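Long-range contact in Uly1 (Catenovulum maritimum, PDB 7DRQ), which probably cleaves the algal polysaccharide ulvan as a calcium-binding lyase of polysaccharide lyase family 24, built on a beta-propeller fold: residues F16-K21 against G35-Y40. Residues are numbered along the deposited sequence; the frame is centred on the assembly and turned at random.
Sequences FFDGVK and GQKYNY
Phe17 to Lys21, in the loop that leaves strand 3-15 of this beta-propeller lyase, clasp Lys37 to Tyr40 by a single beta bridge, Lys21 with Tyr40, and by side chains that bond to backbone. Asp18 OD1 accepts Tyr38 N at 2.9 Å on its syn side but tilted out of the carboxylate plane, and Asn39 OD1 takes Val20 N at 2.9 Å on an in-plane lone pair, nearly straight at 171°. Between them Gly19 N reaches Tyr38 O at 2.8 Å from above the carbonyl plane, while Tyr40 N donates to Val20 O at 3.1 Å. Gly19 passes so close to Asn39 that any CB would clash with Asn39 OD1. On the buried side Phe17 turns its edge to the face of Tyr38, with Phe17 CD1 3.5 Å above the centre of the Tyr38 ring and the planes at 57°. Tyr40 CG stands between its backbone N and carbonyl carbon (chi1 59°), on the side of Val20 and Lys21; Val20 O and Lys21 CA sit over one face of the ring, offset toward its rim, the latter as a CH-pi contact 4.0 Å from the centroid. Lys21 CD packs 3.7 Å from Tyr40 CE2. An alanine in place of Tyr40 would probably leave the Val20-Lys21 backbone and the Lys21 chain without the ring they rest on, opening a gap there. Lys21 NZ bonds to Ala41 O. The loop leads on into helix 24-29, while Asn39 bonds through its backbone to Gly105, where strand 39-40 runs parallel to strand 104-105.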
loop_
_atom_site.group_PDB
_atom_site.type_symbol
_atom_site.label_atom_id
_atom_site.label_comp_id
_atom_site.label_asym_id
_atom_site.label_seq_id
_atom_site.Cartn_x
_atom_site.Cartn_y
_atom_site.Cartn_z
ATOM N N PHE A 16 -13.299 -8.463 -9.861
ATOM C CA PHE A 16 -13.501 -9.050 -8.549
ATOM C C PHE A 16 -13.330 -10.557 -8.658
ATOM O O PHE A 16 -13.736 -11.157 -9.656
ATOM C CB PHE A 16 -14.891 -8.709 -8.012
ATOM C CG PHE A 16 -15.139 -9.176 -6.612
ATOM C CD1 PHE A 16 -14.744 -8.403 -5.532
ATOM C CD2 PHE A 16 -15.806 -10.370 -6.377
ATOM C CE1 PHE A 16 -14.987 -8.831 -4.231
ATOM C CE2 PHE A 16 -16.048 -10.805 -5.088
ATOM C CZ PHE A 16 -15.638 -10.037 -4.010
ATOM N N PHE A 17 -12.729 -11.160 -7.639
ATOM C CA PHE A 17 -12.483 -12.599 -7.637
ATOM C C PHE A 17 -13.685 -13.280 -6.987
ATOM O O PHE A 17 -13.763 -13.398 -5.762
ATOM C CB PHE A 17 -11.178 -12.914 -6.918
ATOM C CG PHE A 17 -10.010 -12.119 -7.427
ATOM C CD1 PHE A 17 -9.870 -11.864 -8.784
ATOM C CD2 PHE A 17 -9.047 -11.628 -6.555
ATOM C CE1 PHE A 17 -8.782 -11.132 -9.257
ATOM C CE2 PHE A 17 -7.956 -10.899 -7.026
ATOM C CZ PHE A 17 -7.836 -10.647 -8.376
ATOM N N ASP A 18 -14.622 -13.728 -7.814
ATOM C CA ASP A 18 -15.911 -14.224 -7.346
ATOM C C ASP A 18 -15.904 -15.713 -7.016
ATOM O O ASP A 18 -16.971 -16.275 -6.730
ATOM C CB ASP A 18 -16.992 -13.929 -8.385
ATOM C CG ASP A 18 -16.807 -14.711 -9.670
ATOM O OD1 ASP A 18 -15.650 -14.930 -10.106
ATOM O OD2 ASP A 18 -17.833 -15.109 -10.251
ATOM N N GLY A 19 -14.741 -16.355 -7.049
ATOM C CA GLY A 19 -14.633 -17.773 -6.738
ATOM C C GLY A 19 -14.329 -18.042 -5.279
ATOM O O GLY A 19 -14.820 -17.323 -4.403
ATOM N N VAL A 20 -13.519 -19.063 -4.999
ATOM C CA VAL A 20 -13.218 -19.455 -3.627
ATOM C C VAL A 20 -11.722 -19.322 -3.364
ATOM O O VAL A 20 -10.902 -19.195 -4.277
ATOM C CB VAL A 20 -13.705 -20.884 -3.297
ATOM C CG1 VAL A 20 -15.187 -21.013 -3.578
ATOM C CG2 VAL A 20 -12.900 -21.937 -4.071
ATOM N N LYS A 21 -11.378 -19.373 -2.081
ATOM C CA LYS A 21 -9.989 -19.267 -1.665
ATOM C C LYS A 21 -9.215 -20.532 -2.017
ATOM O O LYS A 21 -9.694 -21.647 -1.807
ATOM C CB LYS A 21 -9.920 -19.018 -0.159
ATOM C CG LYS A 21 -8.511 -18.932 0.383
ATOM C CD LYS A 21 -8.159 -17.511 0.707
ATOM C CE LYS A 21 -7.034 -17.458 1.720
ATOM N NZ LYS A 21 -5.880 -18.241 1.211
ATOM N N GLY A 35 -15.067 -21.613 -17.774
ATOM C CA GLY A 35 -16.297 -21.494 -17.048
ATOM C C GLY A 35 -16.125 -21.419 -15.550
ATOM O O GLY A 35 -17.120 -21.219 -14.846
ATOM N N GLN A 36 -14.902 -21.569 -15.038
ATOM C CA GLN A 36 -14.694 -21.483 -13.599
ATOM C C GLN A 36 -14.955 -20.070 -13.094
ATOM O O GLN A 36 -14.760 -19.080 -13.808
ATOM C CB GLN A 36 -13.265 -21.895 -13.219
ATOM C CG GLN A 36 -12.189 -20.863 -13.603
ATOM C CD GLN A 36 -10.821 -21.177 -13.016
ATOM O OE1 GLN A 36 -10.100 -22.050 -13.512
ATOM N NE2 GLN A 36 -10.457 -20.465 -11.951
ATOM N N LYS A 37 -15.398 -19.980 -11.842
ATOM C CA LYS A 37 -15.369 -18.698 -11.152
ATOM C C LYS A 37 -13.922 -18.280 -10.910
ATOM O O LYS A 37 -12.984 -19.080 -11.008
ATOM C CB LYS A 37 -16.136 -18.782 -9.830
ATOM C CG LYS A 37 -17.634 -19.022 -9.998
ATOM C CD LYS A 37 -18.353 -19.040 -8.656
ATOM C CE LYS A 37 -19.682 -19.784 -8.759
ATOM N NZ LYS A 37 -19.496 -21.270 -8.666
ATOM N N TYR A 38 -13.737 -16.997 -10.604
ATOM C CA TYR A 38 -12.381 -16.442 -10.444
ATOM C C TYR A 38 -11.915 -16.692 -9.020
ATOM O O TYR A 38 -12.197 -15.918 -8.104
ATOM C CB TYR A 38 -12.371 -14.963 -10.799
ATOM C CG TYR A 38 -11.023 -14.423 -11.256
ATOM C CD1 TYR A 38 -9.833 -15.045 -10.894
ATOM C CD2 TYR A 38 -10.953 -13.279 -12.040
ATOM C CE1 TYR A 38 -8.593 -14.532 -11.311
ATOM C CE2 TYR A 38 -9.746 -12.772 -12.464
ATOM C CZ TYR A 38 -8.569 -13.394 -12.100
ATOM O OH TYR A 38 -7.385 -12.860 -12.540
ATOM N N ASN A 39 -11.191 -17.788 -8.822
ATOM C CA ASN A 39 -10.669 -18.120 -7.506
ATOM C C ASN A 39 -9.527 -17.171 -7.146
ATOM O O ASN A 39 -9.124 -16.309 -7.936
ATOM C CB ASN A 39 -10.235 -19.584 -7.481
ATOM C CG ASN A 39 -11.372 -20.511 -7.838
ATOM O OD1 ASN A 39 -12.483 -20.362 -7.330
ATOM N ND2 ASN A 39 -11.113 -21.457 -8.730
ATOM N N TYR A 40 -8.996 -17.322 -5.934
ATOM C CA TYR A 40 -8.028 -16.351 -5.442
ATOM C C TYR A 40 -7.185 -16.970 -4.333
ATOM O O TYR A 40 -7.622 -17.888 -3.635
ATOM C CB TYR A 40 -8.736 -15.080 -4.946
ATOM C CG TYR A 40 -9.743 -15.317 -3.839
ATOM C CD1 TYR A 40 -11.067 -15.627 -4.134
ATOM C CD2 TYR A 40 -9.369 -15.238 -2.501
ATOM C CE1 TYR A 40 -12.002 -15.843 -3.123
ATOM C CE2 TYR A 40 -10.293 -15.453 -1.482
ATOM C CZ TYR A 40 -11.605 -15.757 -1.802
ATOM O OH TYR A 40 -12.526 -15.976 -0.797
#